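Local coordinates for protein BRIC1 (PDB 6FF6) that is a computationally designed, de novo repeat protein with a corrugated architecture, made by an interface-driven strategy, at residues Q53-K65 against Q77-R91. Numbering follows the deposited sequence.
Sequences QLNAIFRAAHSIK and QYAVELMENMLDFAR
Arg91 lays its guanidinium flat over one face of the Phe58 ring, a cation-pi stack with CZ of Arg91 3.9 Å from the ring centroid and the two planes 15° apart. CG of Arg91 stands between its backbone N and carbonyl carbon (chi1 76°), and from there the chain runs extended to NE, which carries the flat group across to the other helix. Two further grips hold it. At its edge NH2 of Arg91 donates to OD1 of Asn55 (2.9 Å, N-H...O angle 156°), arriving above the amide's carbonyl plane, while NE and NH1 both turn back to OD1 of Asp88, with NE of Arg91 3.0 Å from that oxygen. Asp88 OD1 also pairs with Arg92. The Phe58 ring, directed at the facing helix, fits as a knob among Glu84, Leu87, Asp88 and Arg91, its CE1 3.6 Å from CG of Glu84.

One end of the polar border is looser: NZ of Lys65 reaches OE1 of Glu84 only at 3.7 Å, a long salt bridge, and CD2 of His62 lies near OE2 of the same carboxylate.

Behind this border the packing is apolar, between segments whose axes run nearly antiparallel, 9.3 Å apart at closest approach. CG2 of Ile57 meets both methyls of Leu87, CD2 at 3.6 Å, and also CE of Met83. Leu54 sets CD2 against CB of Ala90; CG1 of Val80 faces CB of Ala61, and its CG2 meets CG2 of Ile64. Helix 99-121 backs Val80 and Met83, and helix 23-42 backs Ile57, so this seam belongs to a four-helix bundle within the Hpt-like half.

Aliphatic packing fills the side facing the bundle, while at the partly exposed margin the Arg91 cluster probably fixes Phe58, and the carboxylate of Asp88, shared with Arg92, probably offsets part of the positive charge.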
ATOM      1  N   GLN A  53      20.642  27.501   9.680  1.00113.39           N
ATOM      2  CA  GLN A  53      20.863  26.094   9.257  1.00108.83           C
ATOM      3  C   GLN A  53      19.769  25.213   9.817  1.00104.39           C
ATOM      4  O   GLN A  53      19.292  24.319   9.117  1.00102.48           O
ATOM      5  CB  GLN A  53      22.243  25.565   9.689  1.00111.02           C
ATOM      6  CG  GLN A  53      23.418  26.228   8.941  1.00133.47           C
ATOM      7  CD  GLN A  53      24.772  26.131   9.633  1.00158.53           C
ATOM      8  OE1 GLN A  53      24.898  25.974  10.860  1.00151.34           O
ATOM      9  NE2 GLN A  53      25.831  26.254   8.850  1.00159.57           N
ATOM     10  N   LEU A  54      19.324  25.506  11.062  1.00 98.24           N
ATOM     11  CA  LEU A  54      18.222  24.783  11.707  1.00 95.57           C
ATOM     12  C   LEU A  54      16.934  24.989  10.957  1.00 95.29           C
ATOM     13  O   LEU A  54      16.196  24.031  10.749  1.00 93.60           O
ATOM     14  CB  LEU A  54      18.071  25.152  13.184  1.00 97.53           C
ATOM     15  CG  LEU A  54      19.224  24.701  14.072  1.00103.65           C
ATOM     16  CD1 LEU A  54      19.299  25.514  15.336  1.00108.54           C
ATOM     17  CD2 LEU A  54      19.166  23.227  14.358  1.00100.21           C
ATOM     18  N   ASN A  55      16.706  26.216  10.489  1.00 91.59           N
ATOM     19  CA  ASN A  55      15.551  26.595   9.685  1.00 91.18           C
ATOM     20  C   ASN A  55      15.570  25.922   8.348  1.00 92.16           C
ATOM     21  O   ASN A  55      14.513  25.495   7.894  1.00 90.80           O
ATOM     22  CB  ASN A  55      15.449  28.097   9.530  1.00 92.98           C
ATOM     23  CG  ASN A  55      14.688  28.743  10.650  1.00106.32           C
ATOM     24  OD1 ASN A  55      14.009  28.088  11.455  1.00103.81           O
ATOM     25  ND2 ASN A  55      14.765  30.051  10.716  1.00 95.59           N
ATOM     26  N   ALA A  56      16.763  25.779   7.739  1.00 88.58           N
ATOM     27  CA  ALA A  56      16.957  25.076   6.464  1.00 87.71           C
ATOM     28  C   ALA A  56      16.585  23.608   6.597  1.00 88.91           C
ATOM     29  O   ALA A  56      15.841  23.097   5.764  1.00 90.05           O
ATOM     30  CB  ALA A  56      18.396  25.209   5.989  1.00 89.77           C
ATOM     31  N   ILE A  57      17.052  22.941   7.663  1.00 82.26           N
ATOM     32  CA  ILE A  57      16.742  21.534   7.911  1.00 78.19           C
ATOM     33  C   ILE A  57      15.241  21.380   8.154  1.00 81.36           C
ATOM     34  O   ILE A  57      14.607  20.453   7.651  1.00 80.26           O
ATOM     35  CB  ILE A  57      17.588  20.993   9.081  1.00 79.99           C
ATOM     36  CG1 ILE A  57      19.076  21.058   8.754  1.00 81.19           C
ATOM     37  CG2 ILE A  57      17.198  19.562   9.375  1.00 79.13           C
ATOM     38  CD1 ILE A  57      19.980  21.172   9.938  1.00 90.95           C
ATOM     39  N   PHE A  58      14.673  22.317   8.894  1.00 79.11           N
ATOM     40  CA  PHE A  58      13.253  22.329   9.174  1.00 79.09           C
ATOM     41  C   PHE A  58      12.429  22.483   7.894  1.00 80.46           C
ATOM     42  O   PHE A  58      11.478  21.746   7.706  1.00 80.36           O
ATOM     43  CB  PHE A  58      12.932  23.448  10.172  1.00 84.39           C
ATOM     44  CG  PHE A  58      11.476  23.462  10.540  1.00 88.40           C
ATOM     45  CD1 PHE A  58      10.975  22.575  11.491  1.00 90.93           C
ATOM     46  CD2 PHE A  58      10.590  24.325   9.902  1.00 94.30           C
ATOM     47  CE1 PHE A  58       9.613  22.557  11.799  1.00 94.51           C
ATOM     48  CE2 PHE A  58       9.227  24.303  10.213  1.00 99.50           C
ATOM     49  CZ  PHE A  58       8.745  23.410  11.146  1.00 96.70           C
ATOM     50  N   ARG A  59      12.795  23.425   7.016  1.00 78.05           N
ATOM     51  CA  ARG A  59      12.101  23.678   5.743  1.00 79.63           C
ATOM     52  C   ARG A  59      12.095  22.464   4.855  1.00 86.69           C
ATOM     53  O   ARG A  59      11.067  22.154   4.248  1.00 89.58           O
ATOM     54  CB  ARG A  59      12.773  24.817   4.985  1.00 79.01           C
ATOM     55  CG  ARG A  59      12.400  26.190   5.470  1.00 82.22           C
ATOM     56  CD  ARG A  59      13.537  27.122   5.168  1.00 83.19           C
ATOM     57  NE  ARG A  59      13.412  28.355   5.924  1.00 84.56           N
ATOM     58  CZ  ARG A  59      13.698  29.554   5.442  1.00108.78           C
ATOM     59  NH1 ARG A  59      14.168  29.686   4.210  1.00105.28           N
ATOM     60  NH2 ARG A  59      13.511  30.634   6.187  1.00101.27           N
ATOM     61  N   ALA A  60      13.248  21.782   4.756  1.00 82.87           N
ATOM     62  CA  ALA A  60      13.382  20.580   3.941  1.00 82.12           C
ATOM     63  C   ALA A  60      12.511  19.473   4.521  1.00 84.93           C
ATOM     64  O   ALA A  60      11.808  18.810   3.770  1.00 88.19           O
ATOM     65  CB  ALA A  60      14.832  20.147   3.887  1.00 82.08           C
ATOM     66  N   ALA A  61      12.501  19.314   5.850  1.00 78.01           N
ATOM     67  CA  ALA A  61      11.660  18.304   6.524  1.00 76.14           C
ATOM     68  C   ALA A  61      10.172  18.623   6.333  1.00 82.10           C
ATOM     69  O   ALA A  61       9.395  17.750   6.010  1.00 82.14           O
ATOM     70  CB  ALA A  61      12.002  18.228   8.008  1.00 74.74           C
ATOM     71  N   HIS A  62       9.793  19.886   6.458  1.00 80.80           N
ATOM     72  CA  HIS A  62       8.409  20.291   6.269  1.00 82.26           C
ATOM     73  C   HIS A  62       7.931  19.982   4.843  1.00 91.65           C
ATOM     74  O   HIS A  62       6.817  19.447   4.678  1.00 94.85           O
ATOM     75  CB  HIS A  62       8.265  21.775   6.595  1.00 83.72           C
ATOM     76  CG  HIS A  62       6.846  22.227   6.630  1.00 89.24           C
ATOM     77  ND1 HIS A  62       6.157  22.532   5.463  1.00 93.40           N
ATOM     78  CD2 HIS A  62       6.030  22.430   7.686  1.00 91.55           C
ATOM     79  CE1 HIS A  62       4.953  22.912   5.849  1.00 95.60           C
ATOM     80  NE2 HIS A  62       4.824  22.859   7.175  1.00 95.27           N
ATOM     81  N   SER A  63       8.777  20.300   3.818  1.00 87.17           N
ATOM     82  CA  SER A  63       8.445  20.009   2.426  1.00 89.62           C
ATOM     83  C   SER A  63       8.203  18.506   2.195  1.00 94.43           C
ATOM     84  O   SER A  63       7.205  18.133   1.573  1.00 96.91           O
ATOM     85  CB  SER A  63       9.523  20.526   1.490  1.00 93.28           C
ATOM     86  OG  SER A  63       9.577  21.942   1.551  1.00107.23           O
ATOM     87  N   ILE A  64       9.088  17.656   2.719  1.00 88.42           N
ATOM     88  CA  ILE A  64       8.949  16.212   2.606  1.00 88.63           C
ATOM     89  C   ILE A  64       7.656  15.712   3.297  1.00 98.11           C
ATOM     90  O   ILE A  64       6.970  14.850   2.732  1.00101.88           O
ATOM     91  CB  ILE A  64      10.215  15.501   3.121  1.00 88.68           C
ATOM     92  CG1 ILE A  64      11.409  15.788   2.188  1.00 88.32           C
ATOM     93  CG2 ILE A  64       9.972  13.994   3.279  1.00 90.33           C
ATOM     94  CD1 ILE A  64      12.728  15.513   2.757  1.00 89.09           C
ATOM     95  N   LYS A  65       7.314  16.263   4.484  1.00 93.27           N
ATOM     96  CA  LYS A  65       6.095  15.927   5.227  1.00 94.14           C
ATOM     97  C   LYS A  65       4.851  16.117   4.363  1.00102.42           C
ATOM     98  O   LYS A  65       3.986  15.246   4.352  1.00105.19           O
ATOM     99  CB  LYS A  65       5.989  16.806   6.480  1.00 97.11           C
ATOM    100  CG  LYS A  65       4.819  16.486   7.406  1.00110.25           C
ATOM    101  CD  LYS A  65       3.895  17.690   7.616  1.00121.69           C
ATOM    102  CE  LYS A  65       4.453  18.786   8.495  1.00126.25           C
ATOM    103  NZ  LYS A  65       3.375  19.592   9.135  1.00138.99           N
ATOM    104  N   GLN A  77       5.854   9.916   6.934  1.00 91.83           N
ATOM    105  CA  GLN A  77       5.123  10.954   7.672  1.00 91.33           C
ATOM    106  C   GLN A  77       5.543  10.950   9.137  1.00 92.04           C
ATOM    107  O   GLN A  77       5.898  11.994   9.675  1.00 90.92           O
ATOM    108  CB  GLN A  77       3.612  10.679   7.599  1.00 96.56           C
ATOM    109  CG  GLN A  77       2.825  11.605   6.688  1.00114.96           C
ATOM    110  CD  GLN A  77       1.403  11.116   6.493  1.00125.27           C
ATOM    111  OE1 GLN A  77       1.146   9.935   6.244  1.00124.10           O
ATOM    112  NE2 GLN A  77       0.440  12.019   6.583  1.00106.30           N
ATOM    113  N   TYR A  78       5.547   9.764   9.756  1.00 86.94           N
ATOM    114  CA  TYR A  78       5.913   9.578  11.145  1.00 86.44           C
ATOM    115  C   TYR A  78       7.390   9.893  11.418  1.00 86.23           C
ATOM    116  O   TYR A  78       7.697  10.605  12.373  1.00 83.83           O
ATOM    117  CB  TYR A  78       5.496   8.180  11.616  1.00 90.75           C
ATOM    118  CG  TYR A  78       4.057   8.147  12.111  1.00 97.60           C
ATOM    119  CD1 TYR A  78       3.711   8.672  13.356  1.00102.12           C
ATOM    120  CD2 TYR A  78       3.041   7.599  11.332  1.00101.55           C
ATOM    121  CE1 TYR A  78       2.390   8.650  13.816  1.00107.18           C
ATOM    122  CE2 TYR A  78       1.716   7.559  11.785  1.00107.47           C
ATOM    123  CZ  TYR A  78       1.394   8.093  13.026  1.00118.18           C
ATOM    124  OH  TYR A  78       0.087   8.074  13.475  1.00125.03           O
ATOM    125  N   ALA A  79       8.276   9.437  10.544  1.00 83.94           N
ATOM    126  CA  ALA A  79       9.725   9.721  10.587  1.00 82.69           C
ATOM    127  C   ALA A  79      10.001  11.231  10.455  1.00 86.28           C
ATOM    128  O   ALA A  79      10.896  11.739  11.130  1.00 85.87           O
ATOM    129  CB  ALA A  79      10.445   8.973   9.463  1.00 82.95           C
ATOM    130  N   VAL A  80       9.231  11.937   9.602  1.00 82.82           N
ATOM    131  CA  VAL A  80       9.378  13.374   9.381  1.00 82.34           C
ATOM    132  C   VAL A  80       8.846  14.142  10.585  1.00 86.29           C
ATOM    133  O   VAL A  80       9.528  15.058  11.050  1.00 84.18           O
ATOM    134  CB  VAL A  80       8.715  13.837   8.064  1.00 87.64           C
ATOM    135  CG1 VAL A  80       8.857  15.329   7.880  1.00 86.93           C
ATOM    136  CG2 VAL A  80       9.310  13.116   6.874  1.00 87.49           C
ATOM    137  N   GLU A  81       7.652  13.766  11.108  1.00 86.24           N
ATOM    138  CA  GLU A  81       7.044  14.409  12.295  1.00 88.07           C
ATOM    139  C   GLU A  81       8.047  14.400  13.445  1.00 90.72           C
ATOM    140  O   GLU A  81       8.197  15.388  14.155  1.00 92.12           O
ATOM    141  CB  GLU A  81       5.784  13.663  12.773  1.00 92.56           C
ATOM    142  CG  GLU A  81       4.530  13.788  11.918  1.00113.25           C
ATOM    143  CD  GLU A  81       3.338  12.989  12.439  1.00153.76           C
ATOM    144  OE1 GLU A  81       3.075  13.075  13.662  1.00168.95           O
ATOM    145  OE2 GLU A  81       2.660  12.290  11.643  1.00140.83           O
ATOM    146  N   LEU A  82       8.738  13.279  13.611  1.00 85.21           N
ATOM    147  CA  LEU A  82       9.702  13.075  14.665  1.00 85.45           C
ATOM    148  C   LEU A  82      10.872  13.976  14.528  1.00 86.38           C
ATOM    149  O   LEU A  82      11.220  14.630  15.496  1.00 87.43           O
ATOM    150  CB  LEU A  82      10.106  11.608  14.712  1.00 86.56           C
ATOM    151  CG  LEU A  82      10.711  11.067  15.988  1.00 94.00           C
ATOM    152  CD1 LEU A  82       9.737  11.125  17.143  1.00 97.65           C
ATOM    153  CD2 LEU A  82      11.071   9.639  15.784  1.00 99.63           C
ATOM    154  N   MET A  83      11.436  14.103  13.324  1.00 81.54           N
ATOM    155  CA  MET A  83      12.533  15.038  13.132  1.00 79.31           C
ATOM    156  C   MET A  83      12.040  16.492  13.323  1.00 80.41           C
ATOM    157  O   MET A  83      12.662  17.280  14.027  1.00 78.60           O
ATOM    158  CB  MET A  83      13.243  14.860  11.792  1.00 80.90           C
ATOM    159  CG  MET A  83      14.428  15.818  11.660  1.00 86.76           C
ATOM    160  SD  MET A  83      15.878  15.085  10.949  1.00 93.94           S
ATOM    161  CE  MET A  83      16.991  16.294  11.243  1.00 92.13           C
ATOM    162  N   GLU A  84      10.904  16.813  12.728  1.00 78.15           N
ATOM    163  CA  GLU A  84      10.283  18.126  12.802  1.00 80.50           C
ATOM    164  C   GLU A  84      10.202  18.591  14.206  1.00 85.22           C
ATOM    165  O   GLU A  84      10.690  19.667  14.484  1.00 85.38           O
ATOM    166  CB  GLU A  84       8.879  18.088  12.195  1.00 84.06           C
ATOM    167  CG  GLU A  84       8.679  19.117  11.103  1.00 98.32           C
ATOM    168  CD  GLU A  84       7.244  19.392  10.714  1.00128.89           C
ATOM    169  OE1 GLU A  84       6.333  18.699  11.224  1.00132.70           O
ATOM    170  OE2 GLU A  84       7.031  20.317   9.899  1.00134.27           O
ATOM    171  N   ASN A  85       9.643  17.757  15.104  1.00 84.56           N
ATOM    172  CA  ASN A  85       9.486  18.022  16.535  1.00 88.07           C
ATOM    173  C   ASN A  85      10.806  18.363  17.221  1.00 93.74           C
ATOM    174  O   ASN A  85      10.891  19.378  17.918  1.00 96.24           O
ATOM    175  CB  ASN A  85       8.755  16.860  17.244  1.00 87.97           C
ATOM    176  CG  ASN A  85       7.296  16.774  16.884  1.00127.66           C
ATOM    177  OD1 ASN A  85       6.689  17.737  16.392  1.00123.71           O
ATOM    178  ND2 ASN A  85       6.698  15.608  17.108  1.00128.53           N
ATOM    179  N   MET A  86      11.835  17.536  16.991  1.00 87.99           N
ATOM    180  CA  MET A  86      13.179  17.721  17.539  1.00 88.09           C
ATOM    181  C   MET A  86      13.783  19.052  17.056  1.00 93.61           C
ATOM    182  O   MET A  86      14.327  19.802  17.859  1.00 93.67           O
ATOM    183  CB  MET A  86      14.079  16.564  17.104  1.00 88.70           C
ATOM    184  CG  MET A  86      13.570  15.201  17.472  1.00 93.70           C
ATOM    185  SD  MET A  86      14.376  14.507  18.897  1.00102.29           S
ATOM    186  CE  MET A  86      15.974  14.040  18.164  1.00 97.92           C
ATOM    187  N   LEU A  87      13.650  19.339  15.740  1.00 91.58           N
ATOM    188  CA  LEU A  87      14.123  20.543  15.072  1.00 92.92           C
ATOM    189  C   LEU A  87      13.413  21.746  15.578  1.00107.26           C
ATOM    190  O   LEU A  87      14.034  22.797  15.644  1.00109.43           O
ATOM    191  CB  LEU A  87      13.893  20.489  13.568  1.00 90.85           C
ATOM    192  CG  LEU A  87      14.767  19.562  12.785  1.00 93.41           C
ATOM    193  CD1 LEU A  87      14.175  19.314  11.393  1.00 93.49           C
ATOM    194  CD2 LEU A  87      16.192  20.055  12.764  1.00 92.24           C
ATOM    195  N   ASP A  88      12.100  21.635  15.876  1.00108.90           N
ATOM    196  CA  ASP A  88      11.325  22.760  16.381  1.00113.25           C
ATOM    197  C   ASP A  88      11.863  23.155  17.748  1.00121.16           C
ATOM    198  O   ASP A  88      11.976  24.347  18.013  1.00123.88           O
ATOM    199  CB  ASP A  88       9.826  22.439  16.431  1.00116.77           C
ATOM    200  CG  ASP A  88       8.933  23.277  15.513  1.00127.66           C
ATOM    201  OD1 ASP A  88       9.282  24.460  15.250  1.00129.87           O
ATOM    202  OD2 ASP A  88       7.874  22.757  15.077  1.00131.69           O
ATOM    203  N   PHE A  89      12.275  22.165  18.581  1.00117.47           N
ATOM    204  CA  PHE A  89      12.899  22.464  19.873  1.00120.37           C
ATOM    205  C   PHE A  89      14.293  23.078  19.625  1.00125.37           C
ATOM    206  O   PHE A  89      14.683  24.029  20.294  1.00127.75           O
ATOM    207  CB  PHE A  89      13.074  21.208  20.751  1.00122.43           C
ATOM    208  CG  PHE A  89      11.923  20.253  20.963  1.00125.28           C
ATOM    209  CD1 PHE A  89      10.639  20.725  21.238  1.00131.85           C
ATOM    210  CD2 PHE A  89      12.132  18.873  20.951  1.00126.15           C
ATOM    211  CE1 PHE A  89       9.573  19.830  21.417  1.00133.78           C
ATOM    212  CE2 PHE A  89      11.065  17.976  21.136  1.00129.66           C
ATOM    213  CZ  PHE A  89       9.797  18.462  21.377  1.00130.82           C
ATOM    214  N   ALA A  90      15.045  22.522  18.671  1.00119.90           N
ATOM    215  CA  ALA A  90      16.389  22.993  18.387  1.00119.85           C
ATOM    216  C   ALA A  90      16.401  24.433  17.897  1.00127.98           C
ATOM    217  O   ALA A  90      17.120  25.254  18.479  1.00131.05           O
ATOM    218  CB  ALA A  90      17.073  22.079  17.391  1.00116.96           C
ATOM    219  N   ARG A  91      15.578  24.753  16.877  1.00123.89           N
ATOM    220  CA  ARG A  91      15.524  26.085  16.280  1.00125.79           C
ATOM    221  C   ARG A  91      14.913  27.113  17.212  1.00135.31           C
ATOM    222  O   ARG A  91      15.277  28.286  17.132  1.00138.61           O
ATOM    223  CB  ARG A  91      14.846  26.077  14.894  1.00121.76           C
ATOM    224  CG  ARG A  91      13.327  25.952  14.903  1.00124.14           C
ATOM    225  CD  ARG A  91      12.784  25.788  13.505  1.00113.22           C
ATOM    226  NE  ARG A  91      11.321  25.823  13.486  1.00110.94           N
ATOM    227  CZ  ARG A  91      10.604  26.763  12.879  1.00130.16           C
ATOM    228  NH1 ARG A  91       9.280  26.711  12.899  1.00121.99           N
ATOM    229  NH2 ARG A  91      11.205  27.770  12.261  1.00121.59           N
TER